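Local coordinates for protein fructose-bisphosphate aldolase (Thermus caldophilus, PDB 2FJK) that is a class II fructose-bisphosphate aldolase with a TIM-barrel fold, modelled with 1,3-dihydroxyacetonephosphate in its pocket, at residues Gly5-Arg13 against Ala198-Val206; Ala37-Ile45 against Glu297-Ala305. One frame throughout, in Å; residues are numbered along the deposited sequence.

Interaction 1. Residues Gly5-Arg13 against Ala198-Val206; sequences GLEILRKAR and AKLVPAPLV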
loop_
_atom_site.group_PDB
_atom_site.type_symbol
_atom_site.label_atom_id
_atom_site.label_comp_id
_atom_site.label_asym_id
_atom_site.label_seq_id
_atom_site.Cartn_x
_atom_site.Cartn_y
_atom_site.Cartn_z
ATOM N N GLY A 5 2.610 -19.679 -5.077
ATOM C CA GLY A 5 2.260 -20.984 -4.561
ATOM C C GLY A 5 2.776 -22.165 -5.356
ATOM O O GLY A 5 3.058 -23.210 -4.774
ATOM N N LEU A 6 2.896 -22.020 -6.674
ATOM C CA LEU A 6 3.393 -23.115 -7.504
ATOM C C LEU A 6 4.685 -23.630 -6.888
ATOM O O LEU A 6 4.874 -24.840 -6.749
ATOM C CB LEU A 6 3.637 -22.644 -8.941
ATOM C CG LEU A 6 4.313 -23.620 -9.915
ATOM C CD1 LEU A 6 3.592 -24.965 -9.929
ATOM C CD2 LEU A 6 4.335 -23.002 -11.310
ATOM N N GLU A 7 5.560 -22.707 -6.497
ATOM C CA GLU A 7 6.827 -23.076 -5.877
ATOM C C GLU A 7 6.547 -23.676 -4.503
ATOM O O GLU A 7 7.220 -24.613 -4.074
ATOM C CB GLU A 7 7.739 -21.852 -5.749
ATOM C CG GLU A 7 8.080 -21.174 -7.080
ATOM C CD GLU A 7 8.766 -22.103 -8.076
ATOM O OE1 GLU A 7 8.110 -23.037 -8.581
ATOM O OE2 GLU A 7 9.967 -21.895 -8.357
ATOM N N ILE A 8 5.550 -23.130 -3.813
ATOM C CA ILE A 8 5.161 -23.653 -2.509
ATOM C C ILE A 8 4.723 -25.104 -2.700
ATOM O O ILE A 8 5.223 -26.011 -2.040
ATOM C CB ILE A 8 3.940 -22.910 -1.923
ATOM C CG1 ILE A 8 4.248 -21.434 -1.720
ATOM C CG2 ILE A 8 3.537 -23.548 -0.607
ATOM C CD1 ILE A 8 3.129 -20.696 -1.016
ATOM N N LEU A 9 3.769 -25.299 -3.611
ATOM C CA LEU A 9 3.206 -26.615 -3.902
ATOM C C LEU A 9 4.169 -27.602 -4.565
ATOM O O LEU A 9 4.135 -28.790 -4.259
ATOM C CB LEU A 9 1.931 -26.477 -4.756
ATOM C CG LEU A 9 0.618 -25.928 -4.149
ATOM C CD1 LEU A 9 0.553 -26.229 -2.650
ATOM C CD2 LEU A 9 0.511 -24.431 -4.377
ATOM N N ARG A 10 5.016 -27.126 -5.470
ATOM C CA ARG A 10 5.971 -28.016 -6.128
ATOM C C ARG A 10 6.871 -28.675 -5.100
ATOM O O ARG A 10 7.131 -29.878 -5.168
ATOM C CB ARG A 10 6.837 -27.250 -7.125
ATOM C CG ARG A 10 6.191 -27.053 -8.478
ATOM C CD ARG A 10 7.131 -26.318 -9.403
ATOM N NE ARG A 10 6.602 -26.249 -10.759
ATOM C CZ ARG A 10 7.120 -25.496 -11.720
ATOM N NH1 ARG A 10 8.185 -24.743 -11.470
ATOM N NH2 ARG A 10 6.574 -25.495 -12.929
ATOM N N LYS A 11 7.342 -27.875 -4.148
ATOM C CA LYS A 11 8.209 -28.373 -3.088
ATOM C C LYS A 11 7.421 -29.250 -2.129
ATOM O O LYS A 11 7.981 -30.141 -1.485
ATOM C CB LYS A 11 8.858 -27.205 -2.332
ATOM C CG LYS A 11 10.019 -26.564 -3.091
ATOM C CD LYS A 11 10.781 -25.550 -2.242
ATOM C CE LYS A 11 12.064 -25.106 -2.938
ATOM N NZ LYS A 11 11.796 -24.507 -4.282
ATOM N N ALA A 12 6.119 -28.998 -2.038
ATOM C CA ALA A 12 5.256 -29.780 -1.168
ATOM C C ALA A 12 5.184 -31.226 -1.662
ATOM O O ALA A 12 5.415 -32.167 -0.903
ATOM C CB ALA A 12 3.856 -29.168 -1.126
ATOM N N ARG A 13 4.862 -31.401 -2.939
ATOM C CA ARG A 13 4.767 -32.742 -3.502
ATOM C C ARG A 13 6.141 -33.388 -3.614
ATOM O O ARG A 13 6.312 -34.563 -3.283
ATOM C CB ARG A 13 4.106 -32.705 -4.878
ATOM C CG ARG A 13 4.035 -34.072 -5.553
ATOM C CD ARG A 13 3.201 -34.034 -6.817
ATOM N NE ARG A 13 3.168 -35.328 -7.493
ATOM C CZ ARG A 13 2.376 -35.612 -8.522
ATOM N NH1 ARG A 13 1.546 -34.692 -8.991
ATOM N NH2 ARG A 13 2.419 -36.810 -9.091
ATOM N N ALA A 198 -1.862 -39.201 -10.123
ATOM C CA ALA A 198 -0.564 -38.627 -9.776
ATOM C C ALA A 198 0.514 -39.146 -10.714
ATOM O O ALA A 198 1.403 -38.399 -11.128
ATOM C CB ALA A 198 -0.210 -38.960 -8.324
ATOM N N LYS A 199 0.424 -40.429 -11.052
ATOM C CA LYS A 199 1.390 -41.055 -11.947
ATOM C C LYS A 199 1.347 -40.450 -13.341
ATOM O O LYS A 199 2.322 -40.521 -14.090
ATOM C CB LYS A 199 1.149 -42.563 -12.024
ATOM C CG LYS A 199 1.269 -43.279 -10.689
ATOM C CD LYS A 199 1.263 -44.787 -10.869
ATOM C CE LYS A 199 1.383 -45.503 -9.535
ATOM N NZ LYS A 199 1.379 -46.982 -9.695
ATOM N N LEU A 200 0.218 -39.849 -13.693
ATOM C CA LEU A 200 0.073 -39.254 -15.013
ATOM C C LEU A 200 0.156 -37.733 -14.980
ATOM O O LEU A 200 0.461 -37.097 -15.988
ATOM C CB LEU A 200 -1.257 -39.691 -15.638
ATOM C CG LEU A 200 -1.521 -41.202 -15.677
ATOM C CD1 LEU A 200 -2.704 -41.491 -16.598
ATOM C CD2 LEU A 200 -0.280 -41.936 -16.176
ATOM N N VAL A 201 -0.114 -37.153 -13.817
ATOM C CA VAL A 201 -0.070 -35.705 -13.670
ATOM C C VAL A 201 0.977 -35.315 -12.640
ATOM O O VAL A 201 0.754 -35.433 -11.434
ATOM C CB VAL A 201 -1.443 -35.147 -13.242
ATOM C CG1 VAL A 201 -1.399 -33.627 -13.206
ATOM C CG2 VAL A 201 -2.517 -35.626 -14.208
ATOM N N PRO A 202 2.142 -34.843 -13.107
ATOM C CA PRO A 202 3.256 -34.424 -12.250
ATOM C C PRO A 202 2.984 -33.145 -11.457
ATOM O O PRO A 202 3.464 -32.993 -10.336
ATOM C CB PRO A 202 4.403 -34.266 -13.239
ATOM C CG PRO A 202 3.700 -33.782 -14.466
ATOM C CD PRO A 202 2.489 -34.681 -14.531
ATOM N N ALA A 203 2.209 -32.235 -12.037
ATOM C CA ALA A 203 1.874 -30.975 -11.379
ATOM C C ALA A 203 1.318 -31.222 -9.980
ATOM O O ALA A 203 0.817 -32.300 -9.684
ATOM C CB ALA A 203 0.866 -30.215 -12.207
ATOM N N PRO A 204 1.423 -30.229 -9.087
ATOM C CA PRO A 204 0.886 -30.453 -7.743
ATOM C C PRO A 204 -0.624 -30.693 -7.739
ATOM O O PRO A 204 -1.359 -30.066 -8.497
ATOM C CB PRO A 204 1.303 -29.192 -6.981
ATOM C CG PRO A 204 1.594 -28.190 -8.041
ATOM C CD PRO A 204 2.201 -28.982 -9.149
ATOM N N LEU A 205 -1.075 -31.623 -6.903
ATOM C CA LEU A 205 -2.497 -31.945 -6.801
ATOM C C LEU A 205 -3.170 -31.204 -5.666
ATOM O O LEU A 205 -2.534 -30.889 -4.661
ATOM C CB LEU A 205 -2.692 -33.449 -6.604
ATOM C CG LEU A 205 -2.150 -34.354 -7.711
ATOM C CD1 LEU A 205 -2.410 -35.816 -7.387
ATOM C CD2 LEU A 205 -2.762 -33.986 -9.054
ATOM N N VAL A 206 -4.467 -30.957 -5.822
ATOM C CA VAL A 206 -5.240 -30.221 -4.829
ATOM C C VAL A 206 -6.472 -30.954 -4.320
ATOM O O VAL A 206 -7.243 -31.519 -5.099
ATOM C CB VAL A 206 -5.688 -28.872 -5.404
ATOM C CG1 VAL A 206 -6.266 -27.995 -4.295
ATOM C CG2 VAL A 206 -4.518 -28.212 -6.095
#
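R13 sends its CG anti to the backbone N (chi1 177°) and stays extended to NE, which carries the guanidinium from helix 6-14 into the bend of A198-V206. L9 instead turns CG back beside its own N (chi1 -72°), and it is its CB that meets P204. Main-chain carbonyls line the edge of the R13 guanidinium. NH1 gives its straightest bond to V201 O (2.7 Å, 150° at the hydrogen), in the carbonyl plane and on a lone pair. NH2 bonds A198 O at 2.8 Å, in the guanidinium plane but from above the A198 carbonyl plane. Two weak bonds add to these, NH1 to A203 O and NH2 to V201 O. P202 O lies over one face of the group and is not hydrogen-bonded. The carbonyl dipoles would probably favour the positive charge. Along the helix, L9 CB packs on P204 CB at 3.6 Å. L6 reaches P204 with its CD1, 4.2 Å from P204 CG. L6 CD2 also sits over the face of the R10 guanidinium, which forms a salt bridge to E7 through a weak hydrogen bond. Y169 and A248 add further cover to P204. The contact joins helix 6-14 to the loop between helix 191-200 and strand 205-207, and is consistent with an N-terminal helix closing the strand-start end of a TIM barrel.

Interaction 2. Residues Ala37-Ile45 against Glu297-Ala305; sequences AEEMKSPVI and ELFGSVGRA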
loop_
_atom_site.group_PDB
_atom_site.type_symbol
_atom_site.label_atom_id
_atom_site.label_comp_id
_atom_site.label_asym_id
_atom_site.label_seq_id
_atom_site.Cartn_x
_atom_site.Cartn_y
_atom_site.Cartn_z
ATOM N N ALA A 37 0.618 -19.557 10.835
ATOM C CA ALA A 37 1.682 -19.774 9.856
ATOM C C ALA A 37 3.051 -19.293 10.374
ATOM O O ALA A 37 4.058 -19.976 10.178
ATOM C CB ALA A 37 1.345 -19.068 8.551
ATOM N N GLU A 38 3.094 -18.124 11.016
ATOM C CA GLU A 38 4.364 -17.608 11.545
ATOM C C GLU A 38 4.836 -18.625 12.579
ATOM O O GLU A 38 5.984 -19.060 12.556
ATOM C CB GLU A 38 4.181 -16.224 12.181
ATOM C CG GLU A 38 3.751 -15.139 11.197
ATOM C CD GLU A 38 4.781 -14.882 10.110
ATOM O OE1 GLU A 38 5.548 -15.814 9.776
ATOM O OE2 GLU A 38 4.817 -13.753 9.577
ATOM N N GLU A 39 3.947 -18.996 13.494
ATOM C CA GLU A 39 4.286 -20.033 14.459
ATOM C C GLU A 39 4.339 -21.249 13.529
ATOM O O GLU A 39 3.764 -21.219 12.441
ATOM C CB GLU A 39 3.164 -20.206 15.487
ATOM C CG GLU A 39 3.005 -19.039 16.441
ATOM C CD GLU A 39 1.917 -19.267 17.478
ATOM O OE1 GLU A 39 1.800 -20.403 17.989
ATOM O OE2 GLU A 39 1.190 -18.303 17.792
HETATM N N MSE A 40 5.023 -22.311 13.917
HETATM C CA MSE A 40 5.092 -23.473 13.034
HETATM C C MSE A 40 5.974 -23.219 11.817
HETATM O O MSE A 40 6.340 -24.163 11.120
HETATM C CB MSE A 40 3.691 -23.880 12.554
HETATM C CG MSE A 40 3.087 -25.057 13.296
HETATM SE SE MSE A 40 2.609 -24.630 15.098
HETATM C CE MSE A 40 4.367 -24.745 15.912
ATOM N N LYS A 41 6.317 -21.956 11.564
ATOM C CA LYS A 41 7.162 -21.598 10.422
ATOM C C LYS A 41 6.711 -22.384 9.198
ATOM O O LYS A 41 7.505 -23.109 8.583
ATOM C CB LYS A 41 8.635 -21.938 10.697
ATOM C CG LYS A 41 9.222 -21.393 12.001
ATOM C CD LYS A 41 10.687 -21.815 12.123
ATOM C CE LYS A 41 11.272 -21.497 13.492
ATOM N NZ LYS A 41 11.379 -20.035 13.745
ATOM N N SER A 42 5.438 -22.246 8.841
ATOM C CA SER A 42 4.902 -22.979 7.704
ATOM C C SER A 42 4.428 -22.117 6.544
ATOM O O SER A 42 3.974 -20.990 6.737
ATOM C CB SER A 42 3.735 -23.856 8.168
ATOM O OG SER A 42 3.073 -24.459 7.067
ATOM N N PRO A 43 4.557 -22.630 5.311
ATOM C CA PRO A 43 4.095 -21.848 4.163
ATOM C C PRO A 43 2.578 -21.920 4.298
ATOM O O PRO A 43 2.084 -22.802 4.986
ATOM C CB PRO A 43 4.625 -22.643 2.972
ATOM C CG PRO A 43 4.649 -24.070 3.498
ATOM C CD PRO A 43 5.193 -23.892 4.882
ATOM N N VAL A 44 1.836 -21.004 3.683
ATOM C CA VAL A 44 0.383 -21.036 3.805
ATOM C C VAL A 44 -0.298 -20.349 2.629
ATOM O O VAL A 44 0.296 -19.508 1.954
ATOM C CB VAL A 44 -0.085 -20.350 5.122
ATOM C CG1 VAL A 44 0.147 -18.849 5.045
ATOM C CG2 VAL A 44 -1.564 -20.652 5.387
ATOM N N ILE A 45 -1.547 -20.729 2.387
ATOM C CA ILE A 45 -2.343 -20.159 1.313
ATOM C C ILE A 45 -3.602 -19.525 1.885
ATOM O O ILE A 45 -4.343 -20.165 2.633
ATOM C CB ILE A 45 -2.771 -21.240 0.292
ATOM C CG1 ILE A 45 -1.544 -21.760 -0.463
ATOM C CG2 ILE A 45 -3.772 -20.663 -0.700
ATOM C CD1 ILE A 45 -1.853 -22.888 -1.430
ATOM N N GLU A 297 0.020 -29.391 11.308
ATOM C CA GLU A 297 0.727 -30.548 11.864
ATOM C C GLU A 297 0.351 -31.792 11.069
ATOM O O GLU A 297 1.186 -32.636 10.783
ATOM C CB GLU A 297 0.341 -30.799 13.317
ATOM C CG GLU A 297 0.872 -29.812 14.317
ATOM C CD GLU A 297 0.628 -30.280 15.736
ATOM O OE1 GLU A 297 -0.548 -30.516 16.092
ATOM O OE2 GLU A 297 1.612 -30.419 16.494
ATOM N N LEU A 298 -0.926 -31.902 10.733
ATOM C CA LEU A 298 -1.423 -33.038 9.973
ATOM C C LEU A 298 -0.886 -33.008 8.545
ATOM O O LEU A 298 -0.610 -34.050 7.956
ATOM C CB LEU A 298 -2.954 -33.017 9.959
ATOM C CG LEU A 298 -3.682 -34.063 9.111
ATOM C CD1 LEU A 298 -3.323 -35.470 9.597
ATOM C CD2 LEU A 298 -5.184 -33.821 9.205
ATOM N N PHE A 299 -0.718 -31.807 8.001
ATOM C CA PHE A 299 -0.233 -31.646 6.632
ATOM C C PHE A 299 1.276 -31.794 6.478
ATOM O O PHE A 299 1.770 -32.020 5.375
ATOM C CB PHE A 299 -0.668 -30.285 6.067
ATOM C CG PHE A 299 -2.171 -30.101 5.986
ATOM C CD1 PHE A 299 -3.035 -31.189 6.075
ATOM C CD2 PHE A 299 -2.715 -28.831 5.788
ATOM C CE1 PHE A 299 -4.420 -31.015 5.965
ATOM C CE2 PHE A 299 -4.095 -28.647 5.675
ATOM C CZ PHE A 299 -4.949 -29.742 5.765
ATOM N N GLY A 300 2.010 -31.664 7.579
ATOM C CA GLY A 300 3.453 -31.789 7.503
ATOM C C GLY A 300 4.157 -30.553 6.967
ATOM O O GLY A 300 5.271 -30.643 6.448
ATOM N N SER A 301 3.513 -29.395 7.086
ATOM C CA SER A 301 4.104 -28.146 6.613
ATOM C C SER A 301 4.812 -27.412 7.757
ATOM O O SER A 301 5.347 -26.316 7.572
ATOM C CB SER A 301 3.020 -27.233 6.034
ATOM O OG SER A 301 2.165 -26.777 7.068
ATOM N N VAL A 302 4.801 -27.998 8.947
ATOM C CA VAL A 302 5.458 -27.358 10.081
ATOM C C VAL A 302 6.957 -27.262 9.812
ATOM O O VAL A 302 7.618 -28.280 9.609
ATOM C CB VAL A 302 5.227 -28.150 11.382
ATOM C CG1 VAL A 302 5.918 -27.462 12.547
ATOM C CG2 VAL A 302 3.730 -28.277 11.653
ATOM N N GLY A 303 7.479 -26.036 9.777
ATOM C CA GLY A 303 8.901 -25.828 9.544
ATOM C C GLY A 303 9.363 -25.904 8.099
ATOM O O GLY A 303 10.568 -25.898 7.819
ATOM N N ARG A 304 8.419 -25.966 7.169
ATOM C CA ARG A 304 8.770 -26.046 5.761
ATOM C C ARG A 304 8.949 -24.686 5.083
ATOM O O ARG A 304 9.410 -24.613 3.944
ATOM C CB ARG A 304 7.723 -26.870 5.013
ATOM C CG ARG A 304 7.879 -28.367 5.204
ATOM C CD ARG A 304 9.233 -28.813 4.685
ATOM N NE ARG A 304 9.327 -30.261 4.515
ATOM C CZ ARG A 304 9.218 -31.135 5.508
ATOM N NH1 ARG A 304 9.010 -30.709 6.746
ATOM N NH2 ARG A 304 9.320 -32.437 5.263
ATOM N N ALA A 305 8.593 -23.611 5.778
ATOM C CA ALA A 305 8.728 -22.279 5.206
ATOM C C ALA A 305 10.171 -22.049 4.753
ATOM O O ALA A 305 11.083 -22.650 5.368
ATOM C CB ALA A 305 8.331 -21.229 6.234
ATOM O OXT ALA A 305 10.371 -21.262 3.802
#
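M40 O takes the N-H of G303 at 2.6 Å, with the donor nearly in line with the carbonyl bond (C=O...N 171°). V302 adds a CA-H...O contact to the same oxygen, CA at 3.5 Å. The next carbonyl, K41 O, takes the N-H of A305 at 3.1 Å. The two segments thus run in the same direction here, M40 beside V302 and K41 beside G303. M40 is a selenomethionine; its side chain lies alongside that of V302 and points the same way, with M40 CG 3.7 Å from V302 CG2. On the buried side two hydroxyls meet. S42 holds OG anti to its backbone N (chi1 173°), while S301 places OG between its N and carbonyl carbon (chi1 68°). The resulting hydrogen bond, S42 OG to S301 OG, is modelled very short at 2.5 Å, and either group may be the donor. P43 presses its CD against the far part of the tail, 3.9 Å from R304 CB and 3.5 Å from A305 N. V19 touches the proline as well. S301-R304 is a type II beta turn, its R304 N bonded to S301 O at 3.1 Å, and G303 takes the positive phi. On the other side K41 is the C-prime residue of a Schellman motif, with S42 N bonded to A37 O. The C-terminal tail after helix 277-299 is therefore pinned to the Schellman-capped helix-to-strand loop that leads into strand 44-47 of the TIM barrel.

How the interactions relate
From the N terminus, helix 6-14 carries the first half of interaction 1. Strand 19-23 follows, and the end of helix 27-38 opens interaction 2. Interaction 1 closes its loop when the chain reaches 198-206, across 184 residues. Interaction 2 closes later, at the C-terminal tail, across 251 residues. The segments alternate, so the two loops cross. Their centres are about 17 Å apart, yet they touch: I8 CG2 packs on P43 CB at 3.8 Å. Both reach the same parallel sheet. Together they tie the first helix and the last residues to the connections entering strands 205-207 and 44-47.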